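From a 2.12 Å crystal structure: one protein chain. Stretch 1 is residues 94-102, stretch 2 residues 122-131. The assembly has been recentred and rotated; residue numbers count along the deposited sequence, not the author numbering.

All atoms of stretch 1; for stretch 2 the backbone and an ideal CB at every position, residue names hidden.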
ATOM      1  N   ALA A  94     -17.203  -7.881   4.190  1.00 58.58           N
ATOM      2  CA  ALA A  94     -16.220  -7.040   4.862  1.00 53.70           C
ATOM      3  C   ALA A  94     -14.818  -7.254   4.306  1.00 63.79           C
ATOM      4  O   ALA A  94     -14.426  -8.379   3.990  1.00 57.77           O
ATOM      5  CB  ALA A  94     -16.238  -7.295   6.362  1.00 54.98           C
ATOM      6  N   HIS A  95     -14.063  -6.168   4.189  1.00 52.49           N
ATOM      7  CA  HIS A  95     -12.700  -6.249   3.689  1.00 54.92           C
ATOM      8  C   HIS A  95     -11.800  -6.972   4.680  1.00 56.42           C
ATOM      9  O   HIS A  95     -11.977  -6.857   5.894  1.00 51.03           O
ATOM     10  CB  HIS A  95     -12.150  -4.855   3.382  1.00 56.96           C
ATOM     11  CG  HIS A  95     -12.728  -4.238   2.148  1.00 53.28           C
ATOM     12  ND1 HIS A  95     -12.083  -3.247   1.439  1.00 45.02           N
ATOM     13  CD2 HIS A  95     -13.890  -4.472   1.494  1.00 52.95           C
ATOM     14  CE1 HIS A  95     -12.824  -2.899   0.401  1.00 44.47           C
ATOM     15  NE2 HIS A  95     -13.926  -3.627   0.412  1.00 53.77           N
ATOM     16  N   GLU A  96     -10.841  -7.727   4.150  1.00 55.81           N
ATOM     17  CA  GLU A  96      -9.899  -8.480   4.969  1.00 48.07           C
ATOM     18  C   GLU A  96      -8.467  -8.193   4.527  1.00 50.06           C
ATOM     19  O   GLU A  96      -7.847  -9.015   3.850  1.00 52.58           O
ATOM     20  CB  GLU A  96     -10.193  -9.980   4.870  1.00 51.70           C
ATOM     21  CG  GLU A  96     -11.567 -10.378   5.394  1.00 60.44           C
ATOM     22  CD  GLU A  96     -11.928 -11.818   5.073  1.00 74.53           C
ATOM     23  OE1 GLU A  96     -12.055 -12.152   3.876  1.00 73.36           O
ATOM     24  OE2 GLU A  96     -12.088 -12.615   6.021  1.00 79.88           O
ATOM     25  N   PRO A  97      -7.937  -7.020   4.912  1.00 54.23           N
ATOM     26  CA  PRO A  97      -6.597  -6.595   4.493  1.00 44.93           C
ATOM     27  C   PRO A  97      -5.492  -7.515   5.006  1.00 47.79           C
ATOM     28  O   PRO A  97      -4.482  -7.690   4.327  1.00 38.98           O
ATOM     29  CB  PRO A  97      -6.460  -5.197   5.110  1.00 38.29           C
ATOM     30  CG  PRO A  97      -7.437  -5.172   6.236  1.00 46.02           C
ATOM     31  CD  PRO A  97      -8.580  -6.032   5.797  1.00 49.55           C
ATOM     32  N   THR A  98      -5.685  -8.099   6.183  1.00 42.33           N
ATOM     33  CA  THR A  98      -4.691  -9.003   6.750  1.00 46.04           C
ATOM     34  C   THR A  98      -4.524 -10.257   5.890  1.00 53.14           C
ATOM     35  O   THR A  98      -3.404 -10.719   5.664  1.00 53.14           O
ATOM     36  CB  THR A  98      -5.041  -9.389   8.198  1.00 49.92           C
ATOM     37  OG1 THR A  98      -5.051  -8.210   9.012  1.00 42.35           O
ATOM     38  CG2 THR A  98      -4.023 -10.373   8.756  1.00 41.39           C
ATOM     39  N   LYS A  99      -5.641 -10.796   5.406  1.00 45.38           N
ATOM     40  CA  LYS A  99      -5.609 -11.939   4.500  1.00 47.91           C
ATOM     41  C   LYS A  99      -4.834 -11.589   3.233  1.00 56.64           C
ATOM     42  O   LYS A  99      -4.028 -12.385   2.745  1.00 49.28           O
ATOM     43  CB  LYS A  99      -7.028 -12.378   4.131  1.00 53.88           C
ATOM     44  CG  LYS A  99      -7.866 -12.868   5.301  1.00 64.41           C
ATOM     45  CD  LYS A  99      -7.306 -14.152   5.884  1.00 74.47           C
ATOM     46  CE  LYS A  99      -8.260 -14.751   6.904  1.00 79.16           C
ATOM     47  NZ  LYS A  99      -9.582 -15.074   6.297  1.00 82.85           N
ATOM     48  N   ALA A 100      -5.081 -10.390   2.713  1.00 40.12           N
ATOM     49  CA  ALA A 100      -4.427  -9.920   1.497  1.00 50.14           C
ATOM     50  C   ALA A 100      -2.937  -9.691   1.719  1.00 50.48           C
ATOM     51  O   ALA A 100      -2.119  -9.983   0.847  1.00 49.67           O
ATOM     52  CB  ALA A 100      -5.092  -8.650   0.998  1.00 36.74           C
ATOM     53  N   LEU A 101      -2.589  -9.166   2.890  1.00 43.49           N
ATOM     54  CA  LEU A 101      -1.190  -8.959   3.254  1.00 42.64           C
ATOM     55  C   LEU A 101      -0.405 -10.272   3.314  1.00 48.28           C
ATOM     56  O   LEU A 101       0.807 -10.292   3.103  1.00 49.37           O
ATOM     57  CB  LEU A 101      -1.092  -8.237   4.597  1.00 39.83           C
ATOM     58  CG  LEU A 101      -1.359  -6.734   4.555  1.00 43.74           C
ATOM     59  CD1 LEU A 101      -1.506  -6.183   5.960  1.00 42.72           C
ATOM     60  CD2 LEU A 101      -0.235  -6.027   3.810  1.00 36.71           C
ATOM     61  N   GLU A 102      -1.101 -11.366   3.606  1.00 49.38           N
ATOM     62  CA  GLU A 102      -0.458 -12.673   3.691  1.00 50.96           C
ATOM     63  C   GLU A 102      -0.203 -13.253   2.299  1.00 58.83           C
ATOM     64  O   GLU A 102       0.856 -13.834   2.043  1.00 59.47           O
ATOM     65  CB  GLU A 102      -1.293 -13.636   4.538  1.00 52.88           C
ATOM     66  CG  GLU A 102      -1.368 -13.260   6.021  1.00 58.04           C
ATOM     67  CD  GLU A 102      -2.387 -14.083   6.788  1.00 67.34           C
ATOM     68  OE1 GLU A 102      -3.197 -14.778   6.139  1.00 73.25           O
ATOM     69  OE2 GLU A 102      -2.376 -14.027   8.037  1.00 67.51           O
ATOM     70  N   UNK A 122       3.936  -0.589   5.992  1.00 28.20           N
ATOM     71  CA  UNK A 122       2.808  -0.512   5.074  1.00 42.68           C
ATOM     72  C   UNK A 122       1.702  -1.483   5.485  1.00 39.51           C
ATOM     73  O   UNK A 122       0.516  -1.162   5.403  1.00 39.32           O
ATOM     74  CB  UNK A 122       3.266  -0.805   3.644  1.00 42.68           C
ATOM     75  N   UNK A 123       2.099  -2.669   5.936  1.00 41.06           N
ATOM     76  CA  UNK A 123       1.152  -3.669   6.390  1.00 34.38           C
ATOM     77  C   UNK A 123       0.307  -3.183   7.553  1.00 41.71           C
ATOM     78  O   UNK A 123      -0.916  -3.317   7.542  1.00 34.79           O
ATOM     79  CB  UNK A 123       1.894  -4.946   6.789  1.00 34.38           C
ATOM     80  N   UNK A 124       0.968  -2.610   8.555  1.00 41.56           N
ATOM     81  CA  UNK A 124       0.294  -2.097   9.744  1.00 44.82           C
ATOM     82  C   UNK A 124      -0.636  -0.930   9.415  1.00 42.47           C
ATOM     83  O   UNK A 124      -1.701  -0.787  10.015  1.00 41.30           O
ATOM     84  CB  UNK A 124       1.327  -1.660  10.784  1.00 44.82           C
ATOM     85  N   UNK A 125      -0.222  -0.100   8.464  1.00 39.50           N
ATOM     86  CA  UNK A 125      -1.019   1.044   8.043  1.00 39.10           C
ATOM     87  C   UNK A 125      -2.341   0.594   7.439  1.00 35.49           C
ATOM     88  O   UNK A 125      -3.402   1.099   7.797  1.00 41.18           O
ATOM     89  CB  UNK A 125      -0.242   1.896   7.037  1.00 39.10           C
ATOM     90  N   UNK A 126      -2.266  -0.363   6.521  1.00 30.36           N
ATOM     91  CA  UNK A 126      -3.454  -0.901   5.867  1.00 39.15           C
ATOM     92  C   UNK A 126      -4.387  -1.584   6.858  1.00 44.81           C
ATOM     93  O   UNK A 126      -5.596  -1.644   6.641  1.00 47.67           O
ATOM     94  CB  UNK A 126      -3.050  -1.888   4.770  1.00 39.15           C
ATOM     95  N   UNK A 127      -3.823  -2.099   7.946  1.00 41.20           N
ATOM     96  CA  UNK A 127      -4.620  -2.747   8.978  1.00 34.98           C
ATOM     97  C   UNK A 127      -5.386  -1.726   9.810  1.00 41.77           C
ATOM     98  O   UNK A 127      -6.455  -2.024  10.339  1.00 57.67           O
ATOM     99  CB  UNK A 127      -3.726  -3.597   9.883  1.00 34.98           C
ATOM    100  N   UNK A 128      -4.841  -0.519   9.922  1.00 43.53           N
ATOM    101  CA  UNK A 128      -5.521   0.545  10.651  1.00 50.02           C
ATOM    102  C   UNK A 128      -6.150   1.557   9.694  1.00 44.27           C
ATOM    103  O   UNK A 128      -6.479   2.676  10.088  1.00 40.92           O
ATOM    104  CB  UNK A 128      -4.543   1.249  11.594  1.00 50.02           C
ATOM    105  N   UNK A 129      -6.319   1.152   8.439  1.00 34.87           N
ATOM    106  CA  UNK A 129      -6.935   2.010   7.430  1.00 42.66           C
ATOM    107  C   UNK A 129      -8.353   1.552   7.105  1.00 46.88           C
ATOM    108  O   UNK A 129      -8.860   1.790   6.007  1.00 42.44           O
ATOM    109  CB  UNK A 129      -6.085   2.028   6.158  1.00 42.66           C
ATOM    110  N   UNK A 130      -8.992   0.892   8.063  1.00 43.65           N
ATOM    111  CA  UNK A 130     -10.351   0.408   7.869  1.00 38.67           C
ATOM    112  C   UNK A 130     -11.395   1.451   8.248  1.00 35.67           C
ATOM    113  O   UNK A 130     -11.314   2.074   9.305  1.00 42.25           O
ATOM    114  CB  UNK A 130     -10.573  -0.867   8.686  1.00 38.67           C
ATOM    115  N   UNK A 131     -12.369   1.634   7.365  1.00 42.59           N
ATOM    116  CA  UNK A 131     -13.570   2.390   7.685  1.00 43.31           C
ATOM    117  C   UNK A 131     -14.750   1.441   7.558  1.00 47.32           C
ATOM    118  O   UNK A 131     -14.565   0.229   7.472  1.00 52.53           O
ATOM    119  CB  UNK A 131     -13.731   3.610   6.775  1.00 43.31           C
TER

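The helix 97-102 of stretch 1 runs nearly antiparallel to the helix 122-127, with axes at 158° and a closest approach of 9.7 Å. P97 sits opposite position 127 and L101 opposite position 123. P97, L101 and the CB of H95 point toward stretch 2, and T98 adds a hydroxyl from the side.

Position 122 is helical. Its ideal CB points sideways and has nothing of stretch 1 within 5.5 Å. The contact sets little preference. The residue is V122, chi1 t, and it makes no contact here.

Position 123 points sideways. Its CA lies 6.6 Å from the CA of L101, and its ideal CB would lie 3.7 Å from L101 CD1, a normal contact. Glycine or alanine would fit easily, and a longer chain would have to turn away from L101. The residue is G123. L101 CD1 lies 3.3 Å from G123 O. That same carbonyl accepts the backbone hydrogen bond from the N of position 127.

Position 124 points away from stretch 1. Many helix-compatible residues would fit. It is A124.

Position 125 is also out of reach, and stretch 1 says little about it. It is L125, with chi1 t and chi2 p.

Position 126 points toward stretch 1. Its ideal CB lies 4.7 Å from L101 CD1 and 4.8 Å from P97 CB. Both neighbours are apolar, so leucine, isoleucine, valine or methionine would be reasonable. The residue is L126, chi1 m and chi2 t. Its CD1 packs against L101 CD2 at 4.1 Å. Its backbone also takes part, with L126 O 4.0 Å from P97 CB.

Position 127 points sideways. Its ideal CB is 4.9 Å from T98 OG1, 5.2 Å from L101 CD1 and 5.4 Å from P97 CG. A side chain with an apolar stem and a polar end could use both kinds of neighbour; glutamine, glutamate, lysine or arginine would qualify. The residue is Q127. Its end comes nearer than its CB direction suggests. Q127 CG lies 3.9 Å from L101 CD1, and Q127 NE2 donates a hydrogen bond to T98 OG1 at 2.9 Å. The N-H...O angle is 159°. This is the only hydrogen bond between the stretches.

Position 128 leaves helical phi/psi, at -104/18, and points away. A polar residue would be tolerated. It is R128, whose NE and NH2 are hydrogen-bonded elsewhere in the structure.

Position 129 points sideways, with no stretch 1 atom near its ideal CB. A small polar residue could bond back to the helix end. S129 does so: its OG donates to L125 O at 2.6 Å.

Position 130 is extended, at -88/133, and points toward stretch 1. Nothing lies within 5.5 Å of its ideal CB, so only a longer chain would reach P97 and H95, and an apolar one would suit P97. L130 CD2 is 4.2 Å from P97 CG and 4.4 Å from H95 CB.

Position 131 is extended and out of reach, so stretch 1 sets no preference. It is E131.

Stretch 2 122-131: VGALLQRSLE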
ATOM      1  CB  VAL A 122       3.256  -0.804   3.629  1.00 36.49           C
ATOM      2  CG1 VAL A 122       2.057  -0.882   2.693  1.00 37.58           C
ATOM      3  CG2 VAL A 122       4.240   0.260   3.163  1.00 31.28           C
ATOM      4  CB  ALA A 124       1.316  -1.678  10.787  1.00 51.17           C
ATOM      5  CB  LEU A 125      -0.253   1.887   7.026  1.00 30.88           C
ATOM      6  CG  LEU A 125      -1.093   2.968   6.341  1.00 34.32           C
ATOM      7  CD1 LEU A 125      -1.413   4.116   7.297  1.00 28.72           C
ATOM      8  CD2 LEU A 125      -0.397   3.467   5.088  1.00 37.07           C
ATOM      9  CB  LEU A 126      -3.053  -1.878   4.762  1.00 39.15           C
ATOM     10  CG  LEU A 126      -2.273  -1.245   3.610  1.00 45.99           C
ATOM     11  CD1 LEU A 126      -1.700  -2.314   2.700  1.00 54.68           C
ATOM     12  CD2 LEU A 126      -3.162  -0.293   2.828  1.00 50.99           C
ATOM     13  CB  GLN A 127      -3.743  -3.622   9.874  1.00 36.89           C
ATOM     14  CG  GLN A 127      -3.300  -4.918   9.214  1.00 38.81           C
ATOM     15  CD  GLN A 127      -2.375  -5.735  10.093  1.00 45.67           C
ATOM     16  OE1 GLN A 127      -1.508  -5.192  10.776  1.00 50.18           O
ATOM     17  NE2 GLN A 127      -2.561  -7.050  10.085  1.00 44.00           N
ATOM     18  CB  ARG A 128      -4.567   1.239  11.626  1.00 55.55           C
ATOM     19  CG  ARG A 128      -3.426   1.984  10.965  1.00 52.58           C
ATOM     20  CD  ARG A 128      -2.615   2.760  11.987  1.00 57.43           C
ATOM     21  NE  ARG A 128      -1.569   3.556  11.352  1.00 66.71           N
ATOM     22  CZ  ARG A 128      -0.338   3.117  11.112  1.00 57.07           C
ATOM     23  NH1 ARG A 128       0.007   1.884  11.457  1.00 53.36           N
ATOM     24  NH2 ARG A 128       0.549   3.911  10.528  1.00 51.50           N
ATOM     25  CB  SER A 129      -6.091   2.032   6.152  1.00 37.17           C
ATOM     26  OG  SER A 129      -4.857   2.693   6.363  1.00 51.98           O
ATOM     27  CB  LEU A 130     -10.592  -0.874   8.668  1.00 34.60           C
ATOM     28  CG  LEU A 130     -10.009  -2.167   8.098  1.00 43.75           C
ATOM     29  CD1 LEU A 130     -10.339  -3.331   9.014  1.00 48.04           C
ATOM     30  CD2 LEU A 130     -10.534  -2.422   6.693  1.00 38.35           C
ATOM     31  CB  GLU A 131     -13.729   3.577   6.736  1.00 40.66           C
ATOM     32  CG  GLU A 131     -12.822   4.751   7.076  1.00 54.02           C
ATOM     33  CD  GLU A 131     -12.944   5.898   6.091  1.00 59.60           C
ATOM     34  OE1 GLU A 131     -13.693   5.761   5.099  1.00 61.52           O
ATOM     35  OE2 GLU A 131     -12.288   6.940   6.314  1.00 55.53           O
TER
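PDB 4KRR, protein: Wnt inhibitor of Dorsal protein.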